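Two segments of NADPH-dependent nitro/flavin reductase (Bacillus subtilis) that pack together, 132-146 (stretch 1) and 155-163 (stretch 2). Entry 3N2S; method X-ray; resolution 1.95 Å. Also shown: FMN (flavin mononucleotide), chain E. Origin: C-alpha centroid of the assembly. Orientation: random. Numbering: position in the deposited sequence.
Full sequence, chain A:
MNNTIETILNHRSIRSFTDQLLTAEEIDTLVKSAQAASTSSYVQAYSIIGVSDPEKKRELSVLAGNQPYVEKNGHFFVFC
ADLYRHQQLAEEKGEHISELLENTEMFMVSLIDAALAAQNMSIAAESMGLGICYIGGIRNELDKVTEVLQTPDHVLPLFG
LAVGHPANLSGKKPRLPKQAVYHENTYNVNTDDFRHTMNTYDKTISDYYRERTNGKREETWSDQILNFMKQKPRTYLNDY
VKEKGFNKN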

ATOM      1  N   ILE A 132      -3.638 -10.650 -12.479  1.00 13.02           N
ATOM      2  CA  ILE A 132      -2.455 -10.113 -11.800  1.00 12.57           C
ATOM      3  C   ILE A 132      -1.973 -11.064 -10.710  1.00 15.59           C
ATOM      4  O   ILE A 132      -2.766 -11.803 -10.121  1.00 13.92           O
ATOM      5  CB  ILE A 132      -2.657  -8.660 -11.231  1.00 14.87           C
ATOM      6  CG1 ILE A 132      -3.670  -8.583 -10.048  1.00 15.33           C
ATOM      7  CG2 ILE A 132      -3.007  -7.629 -12.310  1.00 13.13           C
ATOM      8  CD1 ILE A 132      -3.045  -8.741  -8.605  1.00 20.13           C
ATOM      9  N   CYS A 133      -0.690 -10.944 -10.361  1.00 13.27           N
ATOM     10  CA  CYS A 133      -0.099 -11.619  -9.217  1.00 11.68           C
ATOM     11  C   CYS A 133       1.045 -10.774  -8.700  1.00 13.06           C
ATOM     12  O   CYS A 133       1.971 -10.454  -9.452  1.00 10.25           O
ATOM     13  CB  CYS A 133       0.340 -13.059  -9.500  1.00 10.57           C
ATOM     14  SG  CYS A 133       0.707 -14.008  -7.995  1.00 13.83           S
ATOM     15  N   TYR A 134       0.947 -10.367  -7.421  1.00 10.97           N
ATOM     16  CA  TYR A 134       2.027  -9.623  -6.756  1.00  9.46           C
ATOM     17  C   TYR A 134       3.161 -10.599  -6.512  1.00 12.54           C
ATOM     18  O   TYR A 134       2.905 -11.778  -6.292  1.00 12.96           O
ATOM     19  CB  TYR A 134       1.558  -9.090  -5.407  1.00  9.85           C
ATOM     20  CG  TYR A 134       0.751  -7.821  -5.482  1.00  9.79           C
ATOM     21  CD1 TYR A 134       1.332  -6.587  -5.209  1.00 10.47           C
ATOM     22  CD2 TYR A 134      -0.608  -7.851  -5.797  1.00  9.22           C
ATOM     23  CE1 TYR A 134       0.592  -5.411  -5.268  1.00 11.78           C
ATOM     24  CE2 TYR A 134      -1.365  -6.686  -5.836  1.00  8.76           C
ATOM     25  CZ  TYR A 134      -0.756  -5.465  -5.583  1.00 14.53           C
ATOM     26  OH  TYR A 134      -1.492  -4.324  -5.590  1.00 11.41           O
ATOM     27  N   ILE A 135       4.423 -10.125  -6.580  1.00 10.58           N
ATOM     28  CA  ILE A 135       5.616 -10.965  -6.408  1.00  9.21           C
ATOM     29  C   ILE A 135       6.561 -10.339  -5.373  1.00 13.52           C
ATOM     30  O   ILE A 135       7.459  -9.572  -5.720  1.00 12.20           O
ATOM     31  CB  ILE A 135       6.357 -11.260  -7.752  1.00 12.08           C
ATOM     32  CG1 ILE A 135       5.374 -11.778  -8.892  1.00 11.70           C
ATOM     33  CG2 ILE A 135       7.595 -12.213  -7.522  1.00 12.88           C
ATOM     34  CD1 ILE A 135       4.734 -13.205  -8.668  1.00 13.03           C
ATOM     35  N   GLY A 136       6.329 -10.683  -4.121  1.00 12.07           N
ATOM     36  CA  GLY A 136       7.160 -10.250  -2.999  1.00 12.32           C
ATOM     37  C   GLY A 136       8.435 -11.071  -2.917  1.00 14.59           C
ATOM     38  O   GLY A 136       9.366 -10.687  -2.215  1.00 15.14           O
ATOM     39  N   GLY A 137       8.461 -12.201  -3.631  1.00 13.04           N
ATOM     40  CA  GLY A 137       9.594 -13.116  -3.715  1.00 12.57           C
ATOM     41  C   GLY A 137      10.897 -12.454  -4.116  1.00 16.30           C
ATOM     42  O   GLY A 137      11.968 -12.921  -3.720  1.00 15.87           O
ATOM     43  N   ILE A 138      10.831 -11.332  -4.865  1.00 13.26           N
ATOM     44  CA  ILE A 138      12.033 -10.555  -5.241  1.00 14.25           C
ATOM     45  C   ILE A 138      12.805 -10.062  -3.981  1.00 18.07           C
ATOM     46  O   ILE A 138      14.018  -9.837  -4.055  1.00 17.61           O
ATOM     47  CB  ILE A 138      11.750  -9.387  -6.236  1.00 17.08           C
ATOM     48  CG1 ILE A 138      10.860  -8.288  -5.609  1.00 15.85           C
ATOM     49  CG2 ILE A 138      11.199  -9.906  -7.572  1.00 17.38           C
ATOM     50  CD1 ILE A 138      10.901  -6.947  -6.342  1.00 16.16           C
ATOM     51  N   ARG A 139      12.112  -9.954  -2.815  1.00 12.27           N
ATOM     52  CA  ARG A 139      12.775  -9.536  -1.560  1.00 12.99           C
ATOM     53  C   ARG A 139      13.691 -10.615  -0.950  1.00 17.69           C
ATOM     54  O   ARG A 139      14.331 -10.356   0.071  1.00 17.84           O
ATOM     55  CB  ARG A 139      11.774  -8.996  -0.516  1.00 11.86           C
ATOM     56  CG  ARG A 139      11.095  -7.702  -0.958  1.00 12.81           C
ATOM     57  CD  ARG A 139      10.467  -6.954   0.201  1.00 13.33           C
ATOM     58  NE  ARG A 139       9.595  -7.803   1.022  1.00 14.31           N
ATOM     59  CZ  ARG A 139       8.316  -8.080   0.761  1.00 29.05           C
ATOM     60  NH1 ARG A 139       7.732  -7.602  -0.334  1.00 15.90           N
ATOM     61  NH2 ARG A 139       7.626  -8.876   1.569  1.00 17.73           N
ATOM     62  N   ASN A 140      13.773 -11.809  -1.580  1.00 14.32           N
ATOM     63  CA  ASN A 140      14.690 -12.868  -1.139  1.00 15.66           C
ATOM     64  C   ASN A 140      16.130 -12.413  -1.368  1.00 20.77           C
ATOM     65  O   ASN A 140      17.008 -12.752  -0.576  1.00 22.29           O
ATOM     66  CB  ASN A 140      14.450 -14.184  -1.920  1.00 17.61           C
ATOM     67  CG  ASN A 140      13.179 -14.917  -1.593  1.00 29.80           C
ATOM     68  OD1 ASN A 140      12.668 -14.854  -0.477  1.00 23.94           O
ATOM     69  ND2 ASN A 140      12.671 -15.678  -2.554  1.00 22.47           N
ATOM     70  N   GLU A 141      16.381 -11.661  -2.459  1.00 16.00           N
ATOM     71  CA  GLU A 141      17.726 -11.250  -2.862  1.00 16.07           C
ATOM     72  C   GLU A 141      17.724  -9.830  -3.412  1.00 17.40           C
ATOM     73  O   GLU A 141      18.075  -9.628  -4.564  1.00 15.77           O
ATOM     74  CB  GLU A 141      18.264 -12.232  -3.924  1.00 17.70           C
ATOM     75  CG  GLU A 141      18.278 -13.690  -3.491  1.00 31.74           C
ATOM     76  CD  GLU A 141      19.469 -14.512  -3.934  1.00 58.52           C
ATOM     77  OE1 GLU A 141      19.258 -15.661  -4.383  1.00 60.57           O
ATOM     78  OE2 GLU A 141      20.614 -14.021  -3.809  1.00 52.37           O
ATOM     79  N   LEU A 142      17.305  -8.841  -2.603  1.00 17.69           N
ATOM     80  CA  LEU A 142      17.232  -7.460  -3.084  1.00 18.08           C
ATOM     81  C   LEU A 142      18.540  -6.885  -3.639  1.00 22.61           C
ATOM     82  O   LEU A 142      18.468  -6.097  -4.569  1.00 22.55           O
ATOM     83  CB  LEU A 142      16.614  -6.514  -2.058  1.00 17.82           C
ATOM     84  CG  LEU A 142      15.097  -6.441  -1.952  1.00 21.30           C
ATOM     85  CD1 LEU A 142      14.710  -5.297  -1.039  1.00 20.48           C
ATOM     86  CD2 LEU A 142      14.402  -6.284  -3.359  1.00 19.29           C
ATOM     87  N   ASP A 143      19.725  -7.302  -3.116  1.00 19.45           N
ATOM     88  CA  ASP A 143      21.025  -6.823  -3.608  1.00 19.46           C
ATOM     89  C   ASP A 143      21.189  -7.228  -5.065  1.00 20.41           C
ATOM     90  O   ASP A 143      21.590  -6.411  -5.880  1.00 19.98           O
ATOM     91  CB  ASP A 143      22.191  -7.344  -2.747  1.00 22.30           C
ATOM     92  CG  ASP A 143      23.453  -6.474  -2.814  1.00 45.96           C
ATOM     93  OD1 ASP A 143      24.036  -6.350  -3.917  1.00 49.32           O
ATOM     94  OD2 ASP A 143      23.879  -5.955  -1.756  1.00 55.25           O
ATOM     95  N   LYS A 144      20.785  -8.459  -5.419  1.00 16.30           N
ATOM     96  CA  LYS A 144      20.861  -8.922  -6.801  1.00 14.86           C
ATOM     97  C   LYS A 144      19.774  -8.291  -7.665  1.00 17.41           C
ATOM     98  O   LYS A 144      20.034  -7.991  -8.825  1.00 18.14           O
ATOM     99  CB  LYS A 144      20.857 -10.458  -6.878  1.00 17.56           C
ATOM    100  CG  LYS A 144      22.123 -11.053  -6.261  1.00 30.52           C
ATOM    101  CD  LYS A 144      22.225 -12.562  -6.420  1.00 47.71           C
ATOM    102  CE  LYS A 144      23.372 -13.158  -5.626  1.00 52.34           C
ATOM    103  NZ  LYS A 144      24.693 -12.581  -6.002  1.00 59.33           N
ATOM    104  N   VAL A 145      18.571  -8.061  -7.109  1.00 14.97           N
ATOM    105  CA  VAL A 145      17.458  -7.399  -7.814  1.00 14.74           C
ATOM    106  C   VAL A 145      17.860  -5.951  -8.187  1.00 17.70           C
ATOM    107  O   VAL A 145      17.674  -5.545  -9.343  1.00 15.05           O
ATOM    108  CB  VAL A 145      16.132  -7.479  -7.003  1.00 19.20           C
ATOM    109  CG1 VAL A 145      15.053  -6.594  -7.612  1.00 19.44           C
ATOM    110  CG2 VAL A 145      15.640  -8.930  -6.905  1.00 18.82           C
ATOM    111  N   THR A 146      18.521  -5.218  -7.238  1.00 14.43           N
ATOM    112  CA  THR A 146      18.970  -3.853  -7.518  1.00 14.97           C
ATOM    113  C   THR A 146      20.032  -3.841  -8.624  1.00 19.79           C
ATOM    114  O   THR A 146      20.084  -2.878  -9.391  1.00 17.85           O
ATOM    115  CB  THR A 146      19.437  -3.117  -6.244  1.00 26.21           C
ATOM    116  OG1 THR A 146      20.554  -3.791  -5.670  1.00 28.93           O
ATOM    117  CG2 THR A 146      18.322  -2.959  -5.207  1.00 24.42           C
ATOM    118  N   VAL A 155      16.423   4.072  -3.625  1.00 11.10           N
ATOM    119  CA  VAL A 155      15.436   3.336  -4.425  1.00 11.44           C
ATOM    120  C   VAL A 155      15.411   1.905  -3.871  1.00 16.96           C
ATOM    121  O   VAL A 155      16.460   1.260  -3.778  1.00 14.71           O
ATOM    122  CB  VAL A 155      15.653   3.399  -5.965  1.00 14.16           C
ATOM    123  CG1 VAL A 155      14.632   2.532  -6.703  1.00 14.14           C
ATOM    124  CG2 VAL A 155      15.572   4.828  -6.479  1.00 13.08           C
ATOM    125  N   LEU A 156      14.224   1.445  -3.435  1.00 12.69           N
ATOM    126  CA  LEU A 156      14.096   0.110  -2.877  1.00 11.86           C
ATOM    127  C   LEU A 156      13.025  -0.701  -3.617  1.00 14.42           C
ATOM    128  O   LEU A 156      11.833  -0.423  -3.437  1.00 12.15           O
ATOM    129  CB  LEU A 156      13.762   0.181  -1.359  1.00 11.21           C
ATOM    130  CG  LEU A 156      13.813  -1.156  -0.580  1.00 15.97           C
ATOM    131  CD1 LEU A 156      15.281  -1.643  -0.395  1.00 15.22           C
ATOM    132  CD2 LEU A 156      13.182  -1.007   0.791  1.00 16.66           C
ATOM    133  N   PRO A 157      13.403  -1.749  -4.387  1.00 11.77           N
ATOM    134  CA  PRO A 157      12.362  -2.609  -5.002  1.00 10.69           C
ATOM    135  C   PRO A 157      11.577  -3.303  -3.870  1.00 12.27           C
ATOM    136  O   PRO A 157      12.162  -3.729  -2.885  1.00 12.32           O
ATOM    137  CB  PRO A 157      13.170  -3.606  -5.847  1.00 12.76           C
ATOM    138  CG  PRO A 157      14.557  -2.948  -6.022  1.00 17.71           C
ATOM    139  CD  PRO A 157      14.763  -2.246  -4.700  1.00 13.85           C
ATOM    140  N   LEU A 158      10.243  -3.295  -3.960  1.00  8.05           N
ATOM    141  CA  LEU A 158       9.377  -3.837  -2.909  1.00  8.25           C
ATOM    142  C   LEU A 158       8.743  -5.146  -3.335  1.00 12.84           C
ATOM    143  O   LEU A 158       8.687  -6.091  -2.549  1.00 12.67           O
ATOM    144  CB  LEU A 158       8.259  -2.815  -2.562  1.00  7.59           C
ATOM    145  CG  LEU A 158       8.704  -1.379  -2.246  1.00 11.35           C
ATOM    146  CD1 LEU A 158       7.500  -0.495  -1.973  1.00  8.82           C
ATOM    147  CD2 LEU A 158       9.651  -1.356  -1.028  1.00 13.07           C
ATOM    148  N   PHE A 159       8.198  -5.172  -4.557  1.00 11.01           N
ATOM    149  CA  PHE A 159       7.527  -6.360  -5.115  1.00 10.36           C
ATOM    150  C   PHE A 159       7.345  -6.148  -6.600  1.00 15.37           C
ATOM    151  O   PHE A 159       7.325  -5.006  -7.068  1.00 13.33           O
ATOM    152  CB  PHE A 159       6.135  -6.598  -4.467  1.00 11.29           C
ATOM    153  CG  PHE A 159       5.275  -5.348  -4.403  1.00 11.97           C
ATOM    154  CD1 PHE A 159       4.510  -4.955  -5.495  1.00 11.87           C
ATOM    155  CD2 PHE A 159       5.243  -4.559  -3.251  1.00 13.18           C
ATOM    156  CE1 PHE A 159       3.764  -3.787  -5.449  1.00 12.80           C
ATOM    157  CE2 PHE A 159       4.483  -3.385  -3.207  1.00 16.04           C
ATOM    158  CZ  PHE A 159       3.753  -3.005  -4.305  1.00 13.38           C
ATOM    159  N   GLY A 160       7.197  -7.254  -7.311  1.00 11.59           N
ATOM    160  CA  GLY A 160       6.838  -7.229  -8.713  1.00 12.30           C
ATOM    161  C   GLY A 160       5.329  -7.376  -8.825  1.00 14.71           C
ATOM    162  O   GLY A 160       4.631  -7.696  -7.836  1.00 11.91           O
ATOM    163  N   LEU A 161       4.809  -7.121 -10.018  1.00 11.25           N
ATOM    164  CA  LEU A 161       3.407  -7.320 -10.348  1.00 10.68           C
ATOM    165  C   LEU A 161       3.374  -7.915 -11.740  1.00 16.76           C
ATOM    166  O   LEU A 161       3.743  -7.239 -12.700  1.00 15.94           O
ATOM    167  CB  LEU A 161       2.581  -6.009 -10.283  1.00 10.93           C
ATOM    168  CG  LEU A 161       1.058  -6.189 -10.406  1.00 14.12           C
ATOM    169  CD1 LEU A 161       0.476  -6.905  -9.139  1.00 14.11           C
ATOM    170  CD2 LEU A 161       0.358  -4.835 -10.650  1.00 17.29           C
ATOM    171  N   ALA A 162       3.037  -9.209 -11.828  1.00 13.77           N
ATOM    172  CA  ALA A 162       2.902  -9.934 -13.079  1.00 13.31           C
ATOM    173  C   ALA A 162       1.493  -9.632 -13.581  1.00 15.34           C
ATOM    174  O   ALA A 162       0.540  -9.699 -12.812  1.00 14.13           O
ATOM    175  CB  ALA A 162       3.080 -11.430 -12.850  1.00 14.95           C
ATOM    176  N   VAL A 163       1.379  -9.177 -14.835  1.00 11.20           N
ATOM    177  CA  VAL A 163       0.095  -8.830 -15.445  1.00 12.30           C
ATOM    178  C   VAL A 163       0.008  -9.560 -16.796  1.00 17.62           C
ATOM    179  O   VAL A 163       0.991  -9.599 -17.522  1.00 16.79           O
ATOM    180  CB  VAL A 163      -0.086  -7.293 -15.642  1.00 16.60           C
ATOM    181  CG1 VAL A 163      -1.495  -6.979 -16.147  1.00 16.02           C
ATOM    182  CG2 VAL A 163       0.212  -6.506 -14.349  1.00 16.49           C
TER
HETATM  183  N1  FMN E 400       2.045 -14.903  -4.791  1.00 11.45           N
HETATM  184  C2  FMN E 400       3.025 -15.639  -5.379  1.00 11.84           C
HETATM  185  O2  FMN E 400       2.745 -16.657  -6.041  1.00 12.13           O
HETATM  186  N3  FMN E 400       4.331 -15.282  -5.256  1.00 11.57           N
HETATM  187  C4  FMN E 400       4.824 -14.182  -4.597  1.00 11.69           C
HETATM  188  O4  FMN E 400       6.028 -13.905  -4.531  1.00 12.20           O
HETATM  189  C4A FMN E 400       3.798 -13.328  -3.959  1.00 11.22           C
HETATM  190  N5  FMN E 400       4.149 -12.219  -3.356  1.00 11.16           N
HETATM  191  C5A FMN E 400       3.114 -11.370  -2.908  1.00 11.25           C
HETATM  192  C6  FMN E 400       3.491 -10.115  -2.362  1.00 11.52           C
HETATM  193  C7  FMN E 400       2.529  -9.184  -1.999  1.00 11.89           C
HETATM  194  C7M FMN E 400       2.971  -7.809  -1.520  1.00 12.99           C
HETATM  195  C8  FMN E 400       1.124  -9.538  -2.062  1.00 12.05           C
HETATM  196  C8M FMN E 400       0.061  -8.596  -1.617  1.00 13.35           C
HETATM  197  C9  FMN E 400       0.727 -10.805  -2.582  1.00 11.75           C
HETATM  198  C9A FMN E 400       1.698 -11.747  -2.993  1.00 11.27           C
HETATM  199  N10 FMN E 400       1.377 -12.985  -3.610  1.00 11.16           N
HETATM  200  C10 FMN E 400       2.339 -13.788  -4.139  1.00 11.44           C
HETATM  201  C1' FMN E 400      -0.043 -13.377  -3.746  1.00 11.28           C
HETATM  202  C2' FMN E 400      -0.573 -13.860  -2.388  1.00 11.32           C
HETATM  203  O2' FMN E 400      -0.072 -15.116  -2.192  1.00 10.83           O
HETATM  204  C3' FMN E 400      -2.092 -13.941  -2.509  1.00 11.82           C
HETATM  205  O3' FMN E 400      -2.571 -12.581  -2.734  1.00 12.78           O
HETATM  206  C4' FMN E 400      -2.769 -14.613  -1.233  1.00 12.64           C
HETATM  207  O4' FMN E 400      -2.511 -16.029  -1.313  1.00 13.83           O
HETATM  208  C5' FMN E 400      -4.311 -14.450  -1.325  1.00 12.92           C
HETATM  209  O5' FMN E 400      -4.733 -15.099  -2.561  1.00 12.55           O
HETATM  210  P   FMN E 400      -5.636 -14.332  -3.660  1.00 11.81           P
HETATM  211  O1P FMN E 400      -6.949 -13.929  -3.037  1.00 12.08           O
HETATM  212  O2P FMN E 400      -5.662 -15.397  -4.734  1.00 13.67           O
HETATM  213  O3P FMN E 400      -4.737 -13.177  -4.132  1.00 12.50           O

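Pro157 anchors the apolar centre. It gives up more surface to the opposing stretch than any other residue here, and it does so by presenting a compact ring to a group of aliphatic side-chain atoms: Ile138 CD1 lies 4.1 Å from Pro157 CB, Val145 CG1 3.9 Å from the same Pro157 CB, and Thr146 CG2 3.7 Å from Pro157 CD. Leu142 completes the set, with CD2 3.9 Å from Pro157 CB, and also reaches Leu156, CD1 to CD1 at 3.8 Å. The short 3-10 segment and the helix that follows thus direct Ile138, Leu142 and Val145 toward the strand. There is a cost: the carbonyl O of Pro157 is buried without a polar partner, and Leu142 CD2 sits 3.4 Å from Pro157 O.

Gly160 is packed in the same way against Ile138. Ile138 CD1 comes within 3.8 Å of Gly160 N and 3.6 Å of Phe159 CA, so the isoleucine packs directly on the backbone. A CB on Gly160 would stand about 3.6 Å from Ile135 CB, on the sheet face shared with Cys133 and Ala162.

The other face carries Ile132, Tyr134, Leu161 and Val163. Here Leu161 CD1 is placed 3.6 Å from the centroid of the Tyr134 ring, almost on the ring normal, a CH-pi contact, while FMN C8M covers the opposite face. The ring is therefore sandwiched between a leucine methyl and a flavin methyl. Phe159 CE1 lies near the plane of the Tyr134 ring, 3.6 Å from Tyr134 CE1; the two rings are oblique, their planes at 56°. Farther along, Ile132 CG2 touches Val163 CG2 at 4.0 Å.

The backbone pairing follows this register. The strands run antiparallel, and two hydrogen-bonded pairs alternate with non-hydrogen-bonded ones: Cys133 N to Ala162 O is 3.0 Å and Ala162 N to Cys133 O 2.9 Å; Ile135 N to Gly160 O is 2.7 Å and Gly160 N to Ile135 O 2.8 Å. Between them, CA-H...O contacts such as Tyr134 CA to Gly160 O, 3.4 Å, use the same carbonyls again.

Next to the Ile135 and Gly160 pair, the first stretch turns its amides to the cofactor: Gly136 N donates to FMN N5 at 2.8 Å and Gly137 N to FMN O4 at 3.1 Å. A CB on Gly136 would clash with FMN C6. At the polar edge, Arg139 NH1 donates to Leu158 O at 2.8 Å, the acceptor lying near the guanidinium plane.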